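Local coordinates for protein FimX (Pseudomonas aeruginosa PAO1, PDB 3HV9) that belongs to the EAL-domain family, whose fold is a modified barrel of beta strands surrounded by helices, at residues Ile20-Leu25 with Ala74-Lys79; Leu33-Ile38 with Glu49-Leu54; Pro225-Ala230 with Thr242-Tyr247. All coordinates share one frame; numbering follows the deposited sequence.

Contact 1 of 3, residues Ile20-Leu25 with Ala74-Lys79; sequences ILQQAL and AGLAEK
One methyl of Leu76, CD2, lies against the flank of helix 17-24, where it is 3.9 Å from Gln22 CG and 4.0 Å from Leu21 CB. Gln22 and Leu76 cross at about a right angle, and it is the aliphatic stem of the glutamine, at CG, that does the touching, which suits a residue at the exposed margin of an apolar patch. One turn further along the chain, Leu25 reaches across with both of its branches. Its CD1 sits 4.3 Å from Leu76 CG and 3.9 Å from Lys79 CD, while CD2 rests 3.8 Å from the carbonyl oxygen, Lys79 O. Lys79 has CG opposite its backbone N (chi1 -153°) and stays extended beyond it, which carries the methylenes past Leu25 and the amino group on to a long, weak ion pair with Glu26. Leu76 owes its place to a Schellman motif: helix 64-73 is closed by Gly75, the C-prime residue, whose positive phi (60°) a glycine adopts easily. Leu76 follows directly, at a position where such turns commonly carry an apolar residue, and helix 77-97 starts right after it. On the other segment, the backbone bond from Leu25 N to Leu21 O, 3.2 Å long, sets the two leucines on one side of their turn. Behind them strands 30-39 and 46-54 back the helix: Phe30 meets both Leu21 and Leu25, and Leu54 touches Leu21.

Contact 2 of 3, residues Leu33-Ile38 with Glu49-Leu54; sequences LFQPVI and EVLLRL
Leu33 pairs with Leu51 through two backbone bonds, each 2.8 Å, from Leu33 N to Leu51 O and from Leu51 N to Leu33 O. Its side chain then crosses Arg53 at about a right angle: Leu33 CD1 packs tightly against Arg53 CG, at 3.4 Å, and the same methyl lies over one face of the guanidinium group. Arg53 is bent at chi2 (-68°), which folds its head back so that NH1 bonds to Leu52 O in the guanidinium plane; its NE has a long, weak ion pair with Glu61. Phe34 points to the other face of this antiparallel hairpin and lies side by side with Val50, ring atom CD1 being 4.1 Å from Val50 CB. They form a non-hydrogen-bonded pair, suitably apolar because helix 77-97 covers them with Leu91 on Phe34 and Val84 on Val50. Gln35 returns to the face of Leu33 and joins Glu49 by two bonds, Gln35 N to Glu49 O and Glu49 N to Gln35 O, both 3.0 Å. A water lies 2.8 Å from Gln35 OE1 and from Glu49 OE1, bridging the two extended side chains, while Gln35 NE2 reaches Gln250 O. Further along, Val37 CG2 comes near the backbone N of Glu49. Glu49-Val50-Leu51 probably occupies the place of the family's Glu-Ala-Leu signature. Glu49 OE2 accepts bonds from His107 and Gln139, and OE1 forms a salt bridge with Lys190 and accepts from Gln245, which implies a carboxylate whose direction is fixed by several partners.

Contact 3 of 3, residues Pro225-Ala230 with Thr242-Tyr247; sequences PFVESA and TYIQGY. With GOL (glycerol), chain C.
Within the beta-alpha-beta unit made by strand 221-224, helix 230-239 and strand 243-244, the loop leaving the first strand, Pro225 to Val227, runs beside Ile244 to Gly246. The main link is backbone to backbone: Val227 N donates to Gln245 O at 3.1 Å, nearly straight with an angle of 166° at the hydrogen. Phe226 N is equally near that oxygen but badly aimed; it donates instead to O1 of a glycerol, probably from the crystallisation liquor, 2.9 Å away. The Phe226 ring covers the same glycerol, whose C2 stands above the middle of one face. Gln245 completes the grip, for glycerol O1 and O2 both donate to Gln245 OE1, at 3.0 and 3.2 Å. Its CG lies opposite the backbone N (chi1 -173°), and the extended chain carries the amide inward, where OE1 also accepts from Lys190 and NE2 donates to Glu49. An amide suits this place because it accepts at one end while donating at the other. Val227 turns toward the strand, CG2 meeting Ile244 CB at 3.9 Å; these two branched aliphatic residues share a patch with Leu233 and Leu236 of helix 230-239. Gly246 fits where any CB would collide with Val227 O, and its CA approaches that oxygen to 3.4 Å in a CA-H...O contact. Ser229 then caps the helix, its OG accepting from Val232 N. At the exposed margin Glu228 is bent at chi2, bringing its carboxylate back so that OE2 lies 3.5 Å from Tyr247 CB.

Overall arrangement
The three contacts follow one line across the EAL domain. Contact 2 is nested along the chain inside the loop closed by contact 1, and contact 3 comes later. Centres of contacts 1 and 2 are about 20 Å apart, yet they touch where Ile20, Leu21 and Ala24 of helix 17-24 pack on Leu54. Contacts 2 and 3, with centres about 14 Å apart, share the sheet: strands 30-39 and 243-244 are neighbours in it, and Ile38 N lies 2.8 Å from Ile244 O, a probable hydrogen bond. Contacts 1 and 3, about 32 Å apart between centres, lie on opposite sides of the chain's centre, with the hairpin of contact 2 between helix 17-24 and strand 243-244.

Contact 1 of 3, residues Ile20-Leu25 with Ala74-Lys79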
# COMPACT_ATOMS: atom_id res chain seq x y z
N ILE A 20 -13.14 18.81 -6.61
CA ILE A 20 -12.41 17.92 -7.51
C ILE A 20 -12.50 16.47 -7.03
O ILE A 20 -12.70 15.55 -7.82
CB ILE A 20 -10.95 18.31 -7.64
CG1 ILE A 20 -10.82 19.63 -8.40
CG2 ILE A 20 -10.18 17.21 -8.36
CD1 ILE A 20 -9.40 20.17 -8.40
N LEU A 21 -12.35 16.28 -5.72
CA LEU A 21 -12.40 14.97 -5.09
C LEU A 21 -13.80 14.35 -5.20
O LEU A 21 -13.94 13.17 -5.49
CB LEU A 21 -12.02 15.07 -3.62
CG LEU A 21 -10.52 15.09 -3.31
CD1 LEU A 21 -10.26 15.48 -1.87
CD2 LEU A 21 -9.93 13.73 -3.62
N GLN A 22 -14.83 15.15 -4.96
CA GLN A 22 -16.18 14.62 -4.97
C GLN A 22 -16.51 14.20 -6.37
O GLN A 22 -17.16 13.19 -6.58
CB GLN A 22 -17.18 15.67 -4.48
CG GLN A 22 -17.16 15.87 -2.97
CD GLN A 22 -17.89 17.14 -2.52
OE1 GLN A 22 -18.20 18.02 -3.33
NE2 GLN A 22 -18.16 17.23 -1.22
N GLN A 23 -16.04 14.96 -7.35
CA GLN A 23 -16.38 14.66 -8.73
C GLN A 23 -15.59 13.46 -9.22
O GLN A 23 -16.08 12.66 -10.02
CB GLN A 23 -16.10 15.86 -9.64
CG GLN A 23 -17.01 15.91 -10.82
CD GLN A 23 -16.67 17.00 -11.79
OE1 GLN A 23 -17.55 17.64 -12.36
NE2 GLN A 23 -15.38 17.22 -11.98
N ALA A 24 -14.35 13.34 -8.74
CA ALA A 24 -13.46 12.31 -9.21
C ALA A 24 -13.95 10.92 -8.80
O ALA A 24 -13.76 9.94 -9.52
CB ALA A 24 -12.05 12.57 -8.70
N LEU A 25 -14.59 10.85 -7.64
CA LEU A 25 -15.14 9.59 -7.15
C LEU A 25 -16.26 9.14 -8.06
O LEU A 25 -16.57 7.96 -8.12
CB LEU A 25 -15.68 9.77 -5.74
CG LEU A 25 -14.64 9.74 -4.62
CD1 LEU A 25 -15.20 10.41 -3.38
CD2 LEU A 25 -14.23 8.30 -4.34
N ALA A 74 -13.13 17.10 4.18
CA ALA A 74 -14.47 16.87 3.66
C ALA A 74 -15.03 15.50 4.08
O ALA A 74 -16.10 15.10 3.62
CB ALA A 74 -14.50 16.96 2.12
N GLY A 75 -14.31 14.80 4.95
CA GLY A 75 -14.69 13.46 5.37
C GLY A 75 -14.78 12.45 4.23
O GLY A 75 -15.73 11.66 4.17
N LEU A 76 -13.79 12.45 3.35
CA LEU A 76 -13.84 11.65 2.12
C LEU A 76 -12.88 10.46 2.11
O LEU A 76 -12.84 9.69 1.15
CB LEU A 76 -13.57 12.55 0.91
CG LEU A 76 -14.75 13.00 0.04
CD1 LEU A 76 -16.08 12.93 0.76
CD2 LEU A 76 -14.52 14.37 -0.53
N ALA A 77 -12.12 10.29 3.19
CA ALA A 77 -11.04 9.30 3.17
C ALA A 77 -11.50 7.86 3.00
O ALA A 77 -10.96 7.13 2.15
CB ALA A 77 -10.17 9.42 4.43
N GLU A 78 -12.46 7.42 3.80
CA GLU A 78 -12.96 6.05 3.70
C GLU A 78 -13.47 5.76 2.29
O GLU A 78 -13.25 4.67 1.73
CB GLU A 78 -14.09 5.80 4.70
CG GLU A 78 -13.69 6.04 6.14
CD GLU A 78 -14.09 7.42 6.63
OE1 GLU A 78 -14.18 8.36 5.79
OE2 GLU A 78 -14.33 7.56 7.86
N LYS A 79 -14.14 6.74 1.71
CA LYS A 79 -14.72 6.59 0.40
C LYS A 79 -13.61 6.46 -0.68
O LYS A 79 -13.74 5.70 -1.65
CB LYS A 79 -15.69 7.76 0.13
CG LYS A 79 -16.79 7.36 -0.86
CD LYS A 79 -17.75 8.49 -1.22
CE LYS A 79 -18.57 8.07 -2.46
NZ LYS A 79 -19.38 9.17 -3.09

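Contact 2 of 3, residues Leu33-Ile38 with Glu49-Leu54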
# COMPACT_ATOMS: atom_id res chain seq x y z
N LEU A 33 -1.50 4.06 -9.89
CA LEU A 33 -0.18 3.72 -10.39
C LEU A 33 0.26 2.48 -9.65
O LEU A 33 -0.28 2.17 -8.58
CB LEU A 33 0.81 4.87 -10.13
CG LEU A 33 0.52 6.25 -10.72
CD1 LEU A 33 1.52 7.26 -10.19
CD2 LEU A 33 0.57 6.23 -12.22
N PHE A 34 1.25 1.78 -10.20
CA PHE A 34 1.74 0.53 -9.60
C PHE A 34 3.25 0.50 -9.56
O PHE A 34 3.92 0.73 -10.57
CB PHE A 34 1.21 -0.66 -10.41
CG PHE A 34 -0.26 -0.60 -10.66
CD1 PHE A 34 -1.16 -1.17 -9.77
CD2 PHE A 34 -0.76 0.05 -11.78
CE1 PHE A 34 -2.54 -1.10 -9.99
CE2 PHE A 34 -2.13 0.13 -12.01
CZ PHE A 34 -3.02 -0.45 -11.12
N GLN A 35 3.81 0.21 -8.39
CA GLN A 35 5.25 0.10 -8.24
C GLN A 35 5.60 -1.30 -7.78
O GLN A 35 5.23 -1.71 -6.68
CB GLN A 35 5.81 1.13 -7.26
CG GLN A 35 7.34 1.12 -7.21
CD GLN A 35 7.92 2.38 -6.55
OE1 GLN A 35 7.26 3.01 -5.74
NE2 GLN A 35 9.15 2.74 -6.91
N PRO A 36 6.36 -2.03 -8.61
CA PRO A 36 6.70 -3.44 -8.38
C PRO A 36 7.38 -3.64 -7.04
O PRO A 36 8.24 -2.83 -6.62
CB PRO A 36 7.70 -3.74 -9.50
CG PRO A 36 7.48 -2.70 -10.52
CD PRO A 36 6.97 -1.50 -9.84
N VAL A 37 7.01 -4.71 -6.37
CA VAL A 37 7.78 -5.17 -5.23
C VAL A 37 8.58 -6.40 -5.69
O VAL A 37 8.03 -7.37 -6.18
CB VAL A 37 6.87 -5.46 -4.02
CG1 VAL A 37 7.67 -6.07 -2.87
CG2 VAL A 37 6.17 -4.17 -3.58
N ILE A 38 9.90 -6.33 -5.56
CA ILE A 38 10.78 -7.33 -6.14
C ILE A 38 11.12 -8.38 -5.10
O ILE A 38 11.50 -8.04 -3.97
CB ILE A 38 12.09 -6.66 -6.67
CG1 ILE A 38 11.88 -6.12 -8.08
CG2 ILE A 38 13.27 -7.65 -6.67
CD1 ILE A 38 10.92 -4.94 -8.16
N GLU A 49 2.68 -2.58 -5.45
CA GLU A 49 2.03 -1.66 -4.52
C GLU A 49 1.21 -0.70 -5.36
O GLU A 49 1.69 -0.21 -6.38
CB GLU A 49 3.05 -0.88 -3.70
CG GLU A 49 2.42 0.04 -2.64
CD GLU A 49 3.44 0.92 -1.96
OE1 GLU A 49 4.63 0.89 -2.37
OE2 GLU A 49 3.07 1.65 -1.00
N VAL A 50 -0.02 -0.44 -4.95
CA VAL A 50 -0.81 0.57 -5.66
C VAL A 50 -0.74 1.95 -5.02
O VAL A 50 -0.68 2.11 -3.81
CB VAL A 50 -2.25 0.08 -6.07
CG1 VAL A 50 -2.56 -1.25 -5.47
CG2 VAL A 50 -3.32 1.14 -5.80
N LEU A 51 -0.65 2.95 -5.89
CA LEU A 51 -0.43 4.33 -5.49
C LEU A 51 -1.51 5.18 -6.13
O LEU A 51 -1.94 4.93 -7.26
CB LEU A 51 0.96 4.78 -5.92
CG LEU A 51 2.16 4.03 -5.31
CD1 LEU A 51 3.47 4.56 -5.87
CD2 LEU A 51 2.20 4.14 -3.79
N LEU A 52 -1.99 6.17 -5.41
CA LEU A 52 -3.12 6.91 -5.90
C LEU A 52 -2.68 8.29 -6.37
O LEU A 52 -1.89 8.96 -5.70
CB LEU A 52 -4.17 7.05 -4.79
CG LEU A 52 -5.43 7.83 -5.18
CD1 LEU A 52 -6.25 7.05 -6.18
CD2 LEU A 52 -6.24 8.17 -3.97
N ARG A 53 -3.17 8.70 -7.53
CA ARG A 53 -3.03 10.07 -8.00
C ARG A 53 -4.39 10.65 -8.38
O ARG A 53 -5.31 9.91 -8.77
CB ARG A 53 -2.09 10.13 -9.21
CG ARG A 53 -0.67 9.58 -8.93
CD ARG A 53 0.15 10.44 -7.94
NE ARG A 53 1.53 9.97 -7.80
CZ ARG A 53 1.96 9.22 -6.78
NH1 ARG A 53 1.12 8.86 -5.81
NH2 ARG A 53 3.23 8.81 -6.74
N LEU A 54 -4.52 11.96 -8.25
CA LEU A 54 -5.72 12.67 -8.64
C LEU A 54 -5.38 13.66 -9.73
O LEU A 54 -4.40 14.42 -9.62
CB LEU A 54 -6.27 13.43 -7.43
CG LEU A 54 -7.41 14.43 -7.63
CD1 LEU A 54 -8.66 13.72 -8.09
CD2 LEU A 54 -7.68 15.15 -6.31
O HOH W 1 6.06 3.10 -3.17

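Contact 3 of 3, residues Pro225-Ala230 with Thr242-Tyr247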
# COMPACT_ATOMS: atom_id res chain seq x y z
N PRO A 225 12.17 -0.64 1.13
CA PRO A 225 11.92 0.36 0.07
C PRO A 225 13.11 1.29 -0.16
O PRO A 225 14.14 1.14 0.50
CB PRO A 225 10.78 1.19 0.66
CG PRO A 225 10.76 0.89 2.14
CD PRO A 225 11.80 -0.13 2.45
N PHE A 226 12.95 2.24 -1.08
CA PHE A 226 13.93 3.31 -1.38
C PHE A 226 15.26 2.77 -1.87
O PHE A 226 16.31 3.29 -1.51
CB PHE A 226 14.14 4.27 -0.20
CG PHE A 226 12.97 5.17 0.05
CD1 PHE A 226 12.75 6.30 -0.74
CD2 PHE A 226 12.06 4.89 1.08
CE1 PHE A 226 11.66 7.13 -0.51
CE2 PHE A 226 10.96 5.71 1.32
CZ PHE A 226 10.76 6.83 0.52
N VAL A 227 15.20 1.71 -2.67
CA VAL A 227 16.39 1.20 -3.33
C VAL A 227 16.70 2.11 -4.51
O VAL A 227 15.99 2.08 -5.52
CB VAL A 227 16.19 -0.25 -3.79
CG1 VAL A 227 17.44 -0.75 -4.52
CG2 VAL A 227 15.91 -1.12 -2.59
N GLU A 228 17.75 2.92 -4.38
CA GLU A 228 18.04 3.91 -5.41
C GLU A 228 19.36 3.62 -6.12
O GLU A 228 19.74 4.34 -7.04
CB GLU A 228 18.04 5.33 -4.82
CG GLU A 228 16.81 5.68 -3.94
CD GLU A 228 15.48 5.57 -4.68
OE1 GLU A 228 14.41 5.59 -4.04
OE2 GLU A 228 15.49 5.47 -5.92
N SER A 229 20.05 2.57 -5.70
CA SER A 229 21.36 2.26 -6.27
C SER A 229 21.72 0.77 -6.16
O SER A 229 21.14 0.02 -5.35
CB SER A 229 22.45 3.08 -5.56
OG SER A 229 22.59 2.64 -4.21
N ALA A 230 22.68 0.36 -6.99
CA ALA A 230 23.22 -0.99 -6.95
C ALA A 230 23.83 -1.23 -5.59
O ALA A 230 23.68 -2.29 -4.98
CB ALA A 230 24.27 -1.14 -8.02
N THR A 242 13.70 -9.91 2.38
CA THR A 242 12.98 -10.85 1.54
C THR A 242 12.40 -10.19 0.27
O THR A 242 12.30 -10.83 -0.78
CB THR A 242 11.99 -11.78 2.37
OG1 THR A 242 10.82 -12.09 1.60
CG2 THR A 242 11.59 -11.14 3.65
N TYR A 243 12.06 -8.91 0.37
CA TYR A 243 11.61 -8.12 -0.78
C TYR A 243 12.23 -6.72 -0.74
O TYR A 243 12.51 -6.19 0.33
CB TYR A 243 10.09 -7.94 -0.79
CG TYR A 243 9.27 -9.21 -0.90
CD1 TYR A 243 8.88 -9.71 -2.13
CD2 TYR A 243 8.84 -9.88 0.25
CE1 TYR A 243 8.10 -10.87 -2.24
CE2 TYR A 243 8.06 -11.03 0.15
CZ TYR A 243 7.70 -11.52 -1.08
OH TYR A 243 6.92 -12.66 -1.17
N ILE A 244 12.41 -6.12 -1.92
CA ILE A 244 12.89 -4.74 -2.04
C ILE A 244 12.07 -3.96 -3.08
O ILE A 244 11.41 -4.54 -3.94
CB ILE A 244 14.40 -4.68 -2.39
CG1 ILE A 244 14.70 -5.52 -3.62
CG2 ILE A 244 15.26 -5.11 -1.20
CD1 ILE A 244 16.11 -5.36 -4.14
N GLN A 245 12.10 -2.64 -2.99
CA GLN A 245 11.34 -1.81 -3.91
C GLN A 245 12.10 -0.52 -4.06
O GLN A 245 12.79 -0.10 -3.14
CB GLN A 245 9.96 -1.51 -3.32
CG GLN A 245 8.99 -0.78 -4.24
CD GLN A 245 7.82 -0.21 -3.45
OE1 GLN A 245 8.00 0.34 -2.36
NE2 GLN A 245 6.61 -0.35 -3.99
N GLY A 246 12.00 0.13 -5.21
CA GLY A 246 12.69 1.39 -5.39
C GLY A 246 12.71 1.78 -6.85
O GLY A 246 12.61 0.91 -7.73
N TYR A 247 12.86 3.07 -7.12
CA TYR A 247 12.91 3.55 -8.50
C TYR A 247 13.98 2.81 -9.32
O TYR A 247 13.78 2.51 -10.49
CB TYR A 247 13.18 5.05 -8.54
CG TYR A 247 12.63 5.70 -9.79
CD1 TYR A 247 13.41 5.81 -10.95
CD2 TYR A 247 11.34 6.18 -9.82
CE1 TYR A 247 12.89 6.40 -12.11
CE2 TYR A 247 10.81 6.76 -10.96
CZ TYR A 247 11.58 6.88 -12.09
OH TYR A 247 11.02 7.47 -13.21
C1 GOL C . 9.77 3.33 -2.97
O1 GOL C . 10.38 2.18 -2.44
C2 GOL C . 9.22 4.10 -1.79
O2 GOL C . 8.12 3.39 -1.28
C3 GOL C . 8.78 5.49 -2.25
O3 GOL C . 7.95 6.05 -1.26